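Local coordinates for protein poly A polymerase (Aquifex aeolicus, PDB 4WBY) that adds the terminal adenosine to the 3' CC end of tRNA, using ATP and magnesium, in the final step of building the CCA terminus, at residues 271-276 with 297-302; 282-287 with 303-308; 218-223 with 248-253. One frame throughout, in Å; residues are numbered along the deposited sequence.

Overall arrangement
All three contacts join helices in the helical region of this chain, which is the nucleotidyltransferase piece of a longer protein. Contacts 1 and 2 share helix 298-309. Their centres are about 10 Å apart, and Leu-276 bridges them by packing on Thr-303 and Tyr-304. Contact 3 lies about 14 Å from contact 1, centre to centre, and meets it through Tyr-274, whose hydroxyl reaches Arg-253 and whose ring meets Leu-249. Contacts 2 and 3 do not touch; their nearest atoms are about 7 Å apart. Contact 3 comes nearest to the nucleotide site: the Glu-221 side chain is about 8 Å from that of ATP-binding Arg-176. Contacts 1 and 2 lie away from the annotated sites.

Contact 1: residues 271-276 with 297-302; sequences GWLYLL and PSWVRE. With SO4 (sulfate ion), chain E.
Trp-272 meets Pro-297 and Val-300 through one face of its indole, in two CH-pi contacts. Pro-297 CD sits 3.9 Å from the centroid of the Trp-272 six-membered ring, the two side chains reaching tip to tip. Val-300 CG2 stands 3.9 Å from the centroid of the five-membered ring, and its side chain crosses that of Trp-272 at about a right angle. Both carbons lie toward the rim rather than over the middle, and Trp-272 CG and Val-300 CG2 come to 3.5 Å. A wide indole suits this place because it can receive two neighbours side by side.

The aromatic pair is looser. The Trp-272 and Trp-299 planes are turned 85° against each other, and Trp-299 CH2 touches Trp-272 CB at 3.9 Å. Trp-299 CG is placed between its backbone N and carbonyl carbon (chi1 67°); the far rim of the six-membered ring, CH2 and CZ3, does much of the touching. Val-300 CG2 also lies over the centre of the Trp-299 ring, so this methyl is wedged between two indoles. An alanine in place of Trp-272 would probably leave Pro-297 CD without its aromatic partner, strip Val-300 CG2 of one of its two indoles and open a gap between the helices.

Leucine methyls complete the surface. Leu-273 CD2 meets Trp-299 CZ3 at the ring edge, 4.0 Å away, and Leu-276 CD2 packs on Val-300 CG1 at 3.9 Å. Elsewhere on the second helix, Arg-301 grips a sulfate, probably from the crystallisation liquor, through NH1 and NH2.

The axes of residues 271-276 and 298-302 approach to 10.7 Å and run roughly parallel, 25° apart, as parts of an all-helical bundle with helix 284-293 between them in sequence.

Contact 2: residues 282-287 with 303-308; sequences LDYERG and TYKFMK
Leu-282 O receives a hydrogen bond from Lys-308 NZ at 3.1 Å, nearly in line with the carbonyl. A water accepts from Lys-308 NZ and from Tyr-304 OH and donates to the same Leu-282 O, and Ser-280 O gives the ammonium a further acceptor. A lysine suits this spot, since an ammonium with several N-H bonds on a flexible arm can serve two loop carbonyls and the water; its chain, bent at chi2 and chi3, curls to reach them.

Asp-283 occupies the N-cap position of helix 284-293 but makes no capping bond with its side chain. Its OD2 lies 3.2 Å from Arg-286 NH2 in a salt bridge within the segment, though the exact placement of the arginine is doubtful.

Tyr-284 follows. Its ring meets that of Tyr-304 rim to rim, the planes only 12° apart, and the nearest atoms of the two side chains are Tyr-284 CD1 and Tyr-304 CE2 at 3.6 Å. This is a helical hairpin: helices 284-293 and 298-309, consecutive in the chain, run in opposing directions, and the two tyrosines meet between them. Phe-309 meets the Tyr-284 ring edge-to-face, while the extended aliphatic chain of Lys-305 passes the phenol, Lys-305 CG lying 3.7 Å from Tyr-284 OH.

At Gly-287, the absence of a side chain lets Tyr-304 OH approach CA to 3.3 Å.

Contact 3: residues 218-223 with 248-253; sequences RFLEIL and KLYALR
Leu-220 points its CD2 methyl at two flat groups of the facing helix, the Tyr-250 ring and the Arg-253 guanidinium. The methyl stands over the centre of the Tyr-250 ring in a CH-pi contact, 3.8 Å from the centroid and 11° off the ring normal. It also lies over one face of the guanidinium, toward its rim, 3.7 Å from Arg-253 NE. A branched leucine fits well: with CG anti to the backbone N (chi1 -177°) the branch point is turned to the facing helix, and the second methyl, CD1, meets Leu-249 CB at 3.8 Å. Leu-223 extends this apolar side more loosely toward Leu-249.

Arg-253 crosses Leu-220 and Glu-221 at about a right angle, offering a face to the leucine and an edge to the carboxylate. The Glu-221 carboxylate is tilted 49° from the guanidinium plane, and NH1 makes a salt bridge with Glu-221 OE2 at 3.2 Å through a weak hydrogen bond. Within 218-223, Glu-221 OE1 takes a 3.0 Å hydrogen bond, part of a salt bridge, from Arg-218 NE of the N-cap position, arriving from above the carboxylate plane. One water donates to Glu-221 OE1 and accepts from Arg-218 NH2 and Arg-253 NH1. A single acid between two arginines probably eases their mutual repulsion. Tyr-250 OH bonds Glu-224.

Apolar centre and charged margin together join a nearly antiparallel helix pair, 219-228 and 243-262, in the helical region near helix 165-177, which carries ATP-binding residues.

Contact 1: residues 271-276 with 297-302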
loop_
_atom_site.group_PDB
_atom_site.type_symbol
_atom_site.label_atom_id
_atom_site.label_comp_id
_atom_site.label_asym_id
_atom_site.label_seq_id
_atom_site.Cartn_x
_atom_site.Cartn_y
_atom_site.Cartn_z
ATOM N N GLY A 271 -6.603 0.189 -5.819
ATOM C CA GLY A 271 -5.272 -0.028 -6.360
ATOM C C GLY A 271 -5.208 -1.191 -7.336
ATOM O O GLY A 271 -4.470 -1.138 -8.328
ATOM N N TRP A 272 -5.991 -2.233 -7.071
ATOM C CA TRP A 272 -6.009 -3.391 -7.956
ATOM C C TRP A 272 -6.533 -3.043 -9.349
ATOM O O TRP A 272 -6.138 -3.669 -10.329
ATOM C CB TRP A 272 -6.860 -4.515 -7.360
ATOM C CG TRP A 272 -6.267 -5.129 -6.140
ATOM C CD1 TRP A 272 -6.649 -4.917 -4.850
ATOM C CD2 TRP A 272 -5.170 -6.053 -6.090
ATOM N NE1 TRP A 272 -5.870 -5.660 -4.000
ATOM C CE2 TRP A 272 -4.953 -6.366 -4.735
ATOM C CE3 TRP A 272 -4.360 -6.652 -7.062
ATOM C CZ2 TRP A 272 -3.950 -7.246 -4.320
ATOM C CZ3 TRP A 272 -3.366 -7.530 -6.652
ATOM C CH2 TRP A 272 -3.172 -7.824 -5.291
ATOM N N LEU A 273 -7.409 -2.045 -9.440
ATOM C CA LEU A 273 -7.915 -1.613 -10.743
ATOM C C LEU A 273 -6.815 -1.018 -11.616
ATOM O O LEU A 273 -6.790 -1.238 -12.823
ATOM C CB LEU A 273 -9.036 -0.589 -10.580
ATOM C CG LEU A 273 -10.296 -1.043 -9.851
ATOM C CD1 LEU A 273 -11.332 0.075 -9.856
ATOM C CD2 LEU A 273 -10.854 -2.290 -10.495
ATOM N N TYR A 274 -5.919 -0.246 -11.012
ATOM C CA TYR A 274 -4.772 0.267 -11.742
ATOM C C TYR A 274 -3.933 -0.884 -12.255
ATOM O O TYR A 274 -3.471 -0.866 -13.391
ATOM C CB TYR A 274 -3.911 1.170 -10.863
ATOM C CG TYR A 274 -4.535 2.499 -10.515
ATOM C CD1 TYR A 274 -4.417 3.590 -11.370
ATOM C CD2 TYR A 274 -5.227 2.669 -9.325
ATOM C CE1 TYR A 274 -4.978 4.809 -11.047
ATOM C CE2 TYR A 274 -5.789 3.881 -8.994
ATOM C CZ TYR A 274 -5.661 4.948 -9.855
ATOM O OH TYR A 274 -6.219 6.155 -9.520
ATOM N N LEU A 275 -3.733 -1.885 -11.402
ATOM C CA LEU A 275 -2.948 -3.049 -11.783
ATOM C C LEU A 275 -3.585 -3.787 -12.966
ATOM O O LEU A 275 -2.891 -4.197 -13.895
ATOM C CB LEU A 275 -2.786 -3.989 -10.593
ATOM C CG LEU A 275 -1.728 -5.065 -10.795
ATOM C CD1 LEU A 275 -0.336 -4.445 -10.753
ATOM C CD2 LEU A 275 -1.886 -6.135 -9.730
ATOM N N LEU A 276 -4.901 -3.957 -12.923
ATOM C CA LEU A 276 -5.604 -4.610 -14.026
ATOM C C LEU A 276 -5.423 -3.864 -15.342
ATOM O O LEU A 276 -5.213 -4.484 -16.381
ATOM C CB LEU A 276 -7.100 -4.737 -13.730
ATOM C CG LEU A 276 -7.456 -5.692 -12.591
ATOM C CD1 LEU A 276 -8.965 -5.784 -12.421
ATOM C CD2 LEU A 276 -6.870 -7.078 -12.836
ATOM N N PRO A 297 -7.141 -10.682 -4.560
ATOM C CA PRO A 297 -8.481 -11.100 -4.128
ATOM C C PRO A 297 -9.275 -11.752 -5.251
ATOM O O PRO A 297 -9.038 -11.474 -6.436
ATOM C CB PRO A 297 -9.146 -9.784 -3.711
ATOM C CG PRO A 297 -8.010 -8.897 -3.317
ATOM C CD PRO A 297 -6.854 -9.277 -4.209
ATOM N N SER A 298 -10.216 -12.608 -4.870
ATOM C CA SER A 298 -11.108 -13.250 -5.816
ATOM C C SER A 298 -11.752 -12.252 -6.767
ATOM O O SER A 298 -11.796 -12.488 -7.973
ATOM C CB SER A 298 -12.188 -14.024 -5.071
ATOM O OG SER A 298 -13.250 -14.343 -5.947
ATOM N N TRP A 299 -12.242 -11.128 -6.249
ATOM C CA TRP A 299 -12.945 -10.197 -7.127
ATOM C C TRP A 299 -12.014 -9.640 -8.193
ATOM O O TRP A 299 -12.435 -9.399 -9.315
ATOM C CB TRP A 299 -13.615 -9.059 -6.338
ATOM C CG TRP A 299 -12.701 -8.062 -5.635
ATOM C CD1 TRP A 299 -12.348 -8.073 -4.309
ATOM C CD2 TRP A 299 -12.099 -6.883 -6.194
ATOM N NE1 TRP A 299 -11.553 -6.989 -4.020
ATOM C CE2 TRP A 299 -11.380 -6.247 -5.160
ATOM C CE3 TRP A 299 -12.082 -6.314 -7.472
ATOM C CZ2 TRP A 299 -10.655 -5.069 -5.366
ATOM C CZ3 TRP A 299 -11.364 -5.138 -7.671
ATOM C CH2 TRP A 299 -10.661 -4.536 -6.626
ATOM N N VAL A 300 -10.743 -9.461 -7.848
ATOM C CA VAL A 300 -9.762 -8.969 -8.808
ATOM C C VAL A 300 -9.496 -10.009 -9.894
ATOM O O VAL A 300 -9.461 -9.692 -11.091
ATOM C CB VAL A 300 -8.439 -8.601 -8.115
ATOM C CG1 VAL A 300 -7.400 -8.155 -9.139
ATOM C CG2 VAL A 300 -8.673 -7.519 -7.060
ATOM N N ARG A 301 -9.311 -11.255 -9.477
ATOM C CA ARG A 301 -9.025 -12.322 -10.418
ATOM C C ARG A 301 -10.222 -12.586 -11.324
ATOM O O ARG A 301 -10.053 -12.825 -12.525
ATOM C CB ARG A 301 -8.604 -13.585 -9.668
ATOM C CG ARG A 301 -7.288 -13.374 -8.917
ATOM C CD ARG A 301 -6.804 -14.611 -8.191
ATOM N NE ARG A 301 -7.548 -14.851 -6.964
ATOM C CZ ARG A 301 -8.384 -15.870 -6.804
ATOM N NH1 ARG A 301 -8.576 -16.726 -7.798
ATOM N NH2 ARG A 301 -9.037 -16.022 -5.662
ATOM N N GLU A 302 -11.430 -12.497 -10.768
ATOM C CA GLU A 302 -12.635 -12.676 -11.566
ATOM C C GLU A 302 -12.836 -11.487 -12.507
ATOM O O GLU A 302 -13.229 -11.661 -13.662
ATOM C CB GLU A 302 -13.857 -12.865 -10.668
ATOM C CG GLU A 302 -13.819 -14.127 -9.795
ATOM C CD GLU A 302 -13.994 -15.429 -10.565
ATOM O OE1 GLU A 302 -14.323 -15.394 -11.773
ATOM O OE2 GLU A 302 -13.813 -16.500 -9.947
HETATM S S SO4 E . -11.033 -19.214 -6.169
HETATM O O1 SO4 E . -9.874 -19.202 -7.057
HETATM O O2 SO4 E . -11.167 -17.939 -5.468
HETATM O O3 SO4 E . -12.245 -19.496 -6.942
HETATM O O4 SO4 E . -10.893 -20.291 -5.186
#

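Contact 2: residues 282-287 with 303-308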
loop_
_atom_site.group_PDB
_atom_site.type_symbol
_atom_site.label_atom_id
_atom_site.label_comp_id
_atom_site.label_asym_id
_atom_site.label_seq_id
_atom_site.Cartn_x
_atom_site.Cartn_y
_atom_site.Cartn_z
ATOM N N LEU A 282 -1.190 -7.983 -21.525
ATOM C CA LEU A 282 -0.616 -9.316 -21.377
ATOM C C LEU A 282 -1.581 -10.377 -21.887
ATOM O O LEU A 282 -2.797 -10.189 -21.835
ATOM C CB LEU A 282 -0.295 -9.619 -19.913
ATOM C CG LEU A 282 0.784 -8.855 -19.156
ATOM C CD1 LEU A 282 0.910 -9.462 -17.772
ATOM C CD2 LEU A 282 2.110 -8.905 -19.891
ATOM N N ASP A 283 -1.033 -11.498 -22.344
ATOM C CA ASP A 283 -1.830 -12.688 -22.627
ATOM C C ASP A 283 -2.533 -13.114 -21.347
ATOM O O ASP A 283 -2.007 -12.915 -20.251
ATOM C CB ASP A 283 -0.962 -13.826 -23.155
ATOM C CG ASP A 283 -0.360 -13.520 -24.512
ATOM O OD1 ASP A 283 -1.067 -12.934 -25.359
ATOM O OD2 ASP A 283 0.820 -13.863 -24.732
ATOM N N TYR A 284 -3.716 -13.696 -21.486
ATOM C CA TYR A 284 -4.537 -14.033 -20.329
ATOM C C TYR A 284 -3.821 -14.940 -19.328
ATOM O O TYR A 284 -3.882 -14.704 -18.123
ATOM C CB TYR A 284 -5.840 -14.687 -20.790
ATOM C CG TYR A 284 -6.604 -15.375 -19.685
ATOM C CD1 TYR A 284 -7.180 -14.647 -18.650
ATOM C CD2 TYR A 284 -6.751 -16.756 -19.680
ATOM C CE1 TYR A 284 -7.884 -15.283 -17.640
ATOM C CE2 TYR A 284 -7.445 -17.398 -18.677
ATOM C CZ TYR A 284 -8.011 -16.661 -17.662
ATOM O OH TYR A 284 -8.704 -17.314 -16.668
ATOM N N GLU A 285 -3.136 -15.968 -19.823
ATOM C CA GLU A 285 -2.442 -16.911 -18.949
ATOM C C GLU A 285 -1.393 -16.243 -18.070
ATOM O O GLU A 285 -1.304 -16.538 -16.880
ATOM C CB GLU A 285 -1.773 -18.017 -19.764
ATOM C CG GLU A 285 -2.714 -19.106 -20.224
ATOM C CD GLU A 285 -3.617 -18.651 -21.346
ATOM O OE1 GLU A 285 -3.314 -17.605 -21.964
ATOM O OE2 GLU A 285 -4.627 -19.337 -21.611
ATOM N N ARG A 286 -0.586 -15.359 -18.647
ATOM C CA ARG A 286 0.442 -14.702 -17.845
ATOM C C ARG A 286 -0.175 -13.689 -16.881
ATOM O O ARG A 286 0.298 -13.549 -15.758
ATOM C CB ARG A 286 1.506 -14.032 -18.723
ATOM C CG ARG A 286 0.992 -13.205 -19.877
ATOM C CD ARG A 286 2.141 -12.648 -20.719
ATOM N NE ARG A 286 1.655 -12.122 -21.991
ATOM C CZ ARG A 286 2.371 -11.384 -22.831
ATOM N NH1 ARG A 286 3.626 -11.071 -22.542
ATOM N NH2 ARG A 286 1.827 -10.957 -23.964
ATOM N N GLY A 287 -1.235 -13.002 -17.304
ATOM C CA GLY A 287 -1.940 -12.098 -16.405
ATOM C C GLY A 287 -2.557 -12.840 -15.231
ATOM O O GLY A 287 -2.464 -12.399 -14.080
ATOM N N THR A 303 -12.559 -10.276 -12.032
ATOM C CA THR A 303 -12.690 -9.114 -12.907
ATOM C C THR A 303 -11.675 -9.176 -14.045
ATOM O O THR A 303 -11.998 -8.811 -15.177
ATOM C CB THR A 303 -12.551 -7.800 -12.116
ATOM O OG1 THR A 303 -13.742 -7.621 -11.342
ATOM C CG2 THR A 303 -12.400 -6.596 -13.046
ATOM N N TYR A 304 -10.462 -9.654 -13.774
ATOM C CA TYR A 304 -9.492 -9.821 -14.854
ATOM C C TYR A 304 -9.956 -10.830 -15.913
ATOM O O TYR A 304 -9.870 -10.556 -17.113
ATOM C CB TYR A 304 -8.129 -10.239 -14.300
ATOM C CG TYR A 304 -7.102 -10.435 -15.392
ATOM C CD1 TYR A 304 -6.544 -9.347 -16.055
ATOM C CD2 TYR A 304 -6.716 -11.709 -15.782
ATOM C CE1 TYR A 304 -5.622 -9.532 -17.078
ATOM C CE2 TYR A 304 -5.804 -11.902 -16.791
ATOM C CZ TYR A 304 -5.255 -10.817 -17.432
ATOM O OH TYR A 304 -4.350 -11.037 -18.448
ATOM N N LYS A 305 -10.462 -11.982 -15.481
ATOM C CA LYS A 305 -10.956 -12.979 -16.425
ATOM C C LYS A 305 -12.088 -12.379 -17.248
ATOM O O LYS A 305 -12.157 -12.567 -18.474
ATOM C CB LYS A 305 -11.420 -14.237 -15.685
ATOM C CG LYS A 305 -11.893 -15.380 -16.597
ATOM C CD LYS A 305 -12.300 -16.574 -15.751
ATOM C CE LYS A 305 -12.623 -17.792 -16.589
ATOM N NZ LYS A 305 -12.982 -18.940 -15.710
ATOM N N PHE A 306 -12.961 -11.630 -16.582
ATOM C CA PHE A 306 -14.084 -10.979 -17.242
ATOM C C PHE A 306 -13.597 -9.950 -18.259
ATOM O O PHE A 306 -14.107 -9.880 -19.380
ATOM C CB PHE A 306 -15.004 -10.315 -16.208
ATOM C CG PHE A 306 -16.332 -9.892 -16.771
ATOM C CD1 PHE A 306 -16.488 -8.655 -17.384
ATOM C CD2 PHE A 306 -17.421 -10.745 -16.706
ATOM C CE1 PHE A 306 -17.715 -8.277 -17.921
ATOM C CE2 PHE A 306 -18.658 -10.372 -17.226
ATOM C CZ PHE A 306 -18.807 -9.135 -17.839
ATOM N N MET A 307 -12.612 -9.158 -17.857
ATOM C CA MET A 307 -11.992 -8.158 -18.715
ATOM C C MET A 307 -11.495 -8.816 -20.001
ATOM O O MET A 307 -11.705 -8.291 -21.098
ATOM C CB MET A 307 -10.838 -7.445 -17.965
ATOM C CG MET A 307 -10.339 -6.177 -18.651
ATOM S SD MET A 307 -9.047 -5.296 -17.757
ATOM C CE MET A 307 -7.659 -6.398 -18.003
ATOM N N LYS A 308 -10.850 -9.972 -19.877
ATOM C CA LYS A 308 -10.241 -10.601 -21.047
ATOM C C LYS A 308 -11.266 -11.303 -21.947
ATOM O O LYS A 308 -11.210 -11.161 -23.172
ATOM C CB LYS A 308 -9.151 -11.588 -20.624
ATOM C CG LYS A 308 -8.023 -10.959 -19.815
ATOM C CD LYS A 308 -7.367 -9.800 -20.536
ATOM C CE LYS A 308 -6.517 -10.296 -21.690
ATOM N NZ LYS A 308 -5.718 -9.198 -22.292
HETATM O O HOH W 1 -4.040 -9.037 -20.022
#

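Contact 3: residues 218-223 with 248-253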
loop_
_atom_site.group_PDB
_atom_site.type_symbol
_atom_site.label_atom_id
_atom_site.label_comp_id
_atom_site.label_asym_id
_atom_site.label_seq_id
_atom_site.Cartn_x
_atom_site.Cartn_y
_atom_site.Cartn_z
ATOM N N ARG A 218 -1.246 7.463 -3.376
ATOM C CA ARG A 218 -0.535 8.000 -4.528
ATOM C C ARG A 218 0.040 6.895 -5.425
ATOM O O ARG A 218 1.108 7.053 -6.011
ATOM C CB ARG A 218 0.595 8.931 -4.059
ATOM C CG ARG A 218 0.130 10.132 -3.252
ATOM C CD ARG A 218 -0.321 11.287 -4.129
ATOM N NE ARG A 218 -1.575 11.013 -4.825
ATOM C CZ ARG A 218 -2.777 11.085 -4.263
ATOM N NH1 ARG A 218 -2.895 11.414 -2.983
ATOM N NH2 ARG A 218 -3.861 10.819 -4.977
ATOM N N PHE A 219 -0.665 5.773 -5.539
ATOM C CA PHE A 219 -0.203 4.685 -6.402
ATOM C C PHE A 219 0.056 5.151 -7.846
ATOM O O PHE A 219 1.023 4.717 -8.454
ATOM C CB PHE A 219 -1.213 3.527 -6.375
ATOM C CG PHE A 219 -0.754 2.270 -7.084
ATOM C CD1 PHE A 219 0.568 1.840 -7.017
ATOM C CD2 PHE A 219 -1.673 1.484 -7.767
ATOM C CE1 PHE A 219 0.969 0.662 -7.658
ATOM C CE2 PHE A 219 -1.284 0.305 -8.411
ATOM C CZ PHE A 219 0.037 -0.110 -8.357
ATOM N N LEU A 220 -0.791 6.019 -8.395
ATOM C CA LEU A 220 -0.566 6.484 -9.765
ATOM C C LEU A 220 0.773 7.224 -9.886
ATOM O O LEU A 220 1.515 7.011 -10.843
ATOM C CB LEU A 220 -1.715 7.379 -10.252
ATOM C CG LEU A 220 -1.577 7.849 -11.708
ATOM C CD1 LEU A 220 -1.278 6.678 -12.654
ATOM C CD2 LEU A 220 -2.825 8.593 -12.161
ATOM N N GLU A 221 1.095 8.068 -8.907
ATOM C CA GLU A 221 2.383 8.755 -8.926
ATOM C C GLU A 221 3.533 7.759 -8.818
ATOM O O GLU A 221 4.588 7.932 -9.442
ATOM C CB GLU A 221 2.474 9.776 -7.792
ATOM C CG GLU A 221 1.689 11.062 -8.043
ATOM C CD GLU A 221 0.214 10.985 -7.686
ATOM O OE1 GLU A 221 -0.269 9.904 -7.283
ATOM O OE2 GLU A 221 -0.466 12.030 -7.821
ATOM N N ILE A 222 3.335 6.719 -8.018
ATOM C CA ILE A 222 4.353 5.690 -7.881
ATOM C C ILE A 222 4.520 4.942 -9.209
ATOM O O ILE A 222 5.646 4.665 -9.631
ATOM C CB ILE A 222 4.010 4.721 -6.739
ATOM C CG1 ILE A 222 4.018 5.471 -5.396
ATOM C CG2 ILE A 222 4.985 3.548 -6.693
ATOM C CD1 ILE A 222 3.385 4.694 -4.243
ATOM N N LEU A 223 3.408 4.635 -9.878
ATOM C CA LEU A 223 3.472 4.002 -11.191
ATOM C C LEU A 223 4.209 4.871 -12.211
ATOM O O LEU A 223 4.928 4.348 -13.059
ATOM C CB LEU A 223 2.070 3.670 -11.718
ATOM C CG LEU A 223 1.388 2.511 -10.982
ATOM C CD1 LEU A 223 -0.050 2.329 -11.469
ATOM C CD2 LEU A 223 2.181 1.216 -11.122
ATOM N N LYS A 248 -5.296 5.668 -19.851
ATOM C CA LYS A 248 -6.356 4.936 -19.158
ATOM C C LYS A 248 -6.202 5.027 -17.635
ATOM O O LYS A 248 -7.197 5.110 -16.911
ATOM C CB LYS A 248 -6.376 3.471 -19.589
ATOM C CG LYS A 248 -6.918 3.238 -20.986
ATOM C CD LYS A 248 -7.066 1.759 -21.264
ATOM C CE LYS A 248 -8.053 1.133 -20.305
ATOM N NZ LYS A 248 -9.386 1.789 -20.421
ATOM N N LEU A 249 -4.964 5.010 -17.146
ATOM C CA LEU A 249 -4.720 5.118 -15.705
ATOM C C LEU A 249 -5.180 6.475 -15.165
ATOM O O LEU A 249 -5.758 6.552 -14.078
ATOM C CB LEU A 249 -3.239 4.896 -15.380
ATOM C CG LEU A 249 -2.667 3.512 -15.687
ATOM C CD1 LEU A 249 -1.163 3.494 -15.442
ATOM C CD2 LEU A 249 -3.345 2.460 -14.832
ATOM N N TYR A 250 -4.933 7.543 -15.922
ATOM C CA TYR A 250 -5.394 8.862 -15.502
ATOM C C TYR A 250 -6.916 8.969 -15.578
ATOM O O TYR A 250 -7.541 9.587 -14.712
ATOM C CB TYR A 250 -4.725 9.962 -16.338
ATOM C CG TYR A 250 -3.332 10.272 -15.831
ATOM C CD1 TYR A 250 -2.240 9.536 -16.259
ATOM C CD2 TYR A 250 -3.119 11.271 -14.888
ATOM C CE1 TYR A 250 -0.972 9.792 -15.782
ATOM C CE2 TYR A 250 -1.852 11.538 -14.403
ATOM C CZ TYR A 250 -0.785 10.793 -14.856
ATOM O OH TYR A 250 0.482 11.047 -14.388
ATOM N N ALA A 251 -7.514 8.351 -16.594
ATOM C CA ALA A 251 -8.969 8.310 -16.694
ATOM C C ALA A 251 -9.548 7.542 -15.510
ATOM O O ALA A 251 -10.580 7.919 -14.941
ATOM C CB ALA A 251 -9.405 7.670 -18.010
ATOM N N LEU A 252 -8.864 6.465 -15.137
ATOM C CA LEU A 252 -9.310 5.643 -14.027
ATOM C C LEU A 252 -9.270 6.426 -12.717
ATOM O O LEU A 252 -10.184 6.314 -11.909
ATOM C CB LEU A 252 -8.467 4.372 -13.921
ATOM C CG LEU A 252 -8.800 3.450 -12.741
ATOM C CD1 LEU A 252 -10.192 2.850 -12.864
ATOM C CD2 LEU A 252 -7.747 2.344 -12.571
ATOM N N ARG A 253 -8.226 7.223 -12.506
ATOM C CA ARG A 253 -8.147 7.998 -11.271
ATOM C C ARG A 253 -9.361 8.923 -11.111
ATOM O O ARG A 253 -9.901 9.061 -10.017
ATOM C CB ARG A 253 -6.852 8.807 -11.204
ATOM C CG ARG A 253 -6.755 9.659 -9.941
ATOM C CD ARG A 253 -5.352 10.174 -9.704
ATOM N NE ARG A 253 -5.006 11.192 -10.685
ATOM C CZ ARG A 253 -3.853 11.848 -10.707
ATOM N NH1 ARG A 253 -2.925 11.591 -9.792
ATOM N NH2 ARG A 253 -3.631 12.762 -11.641
HETATM O O HOH W 2 -2.896 9.828 -7.500
#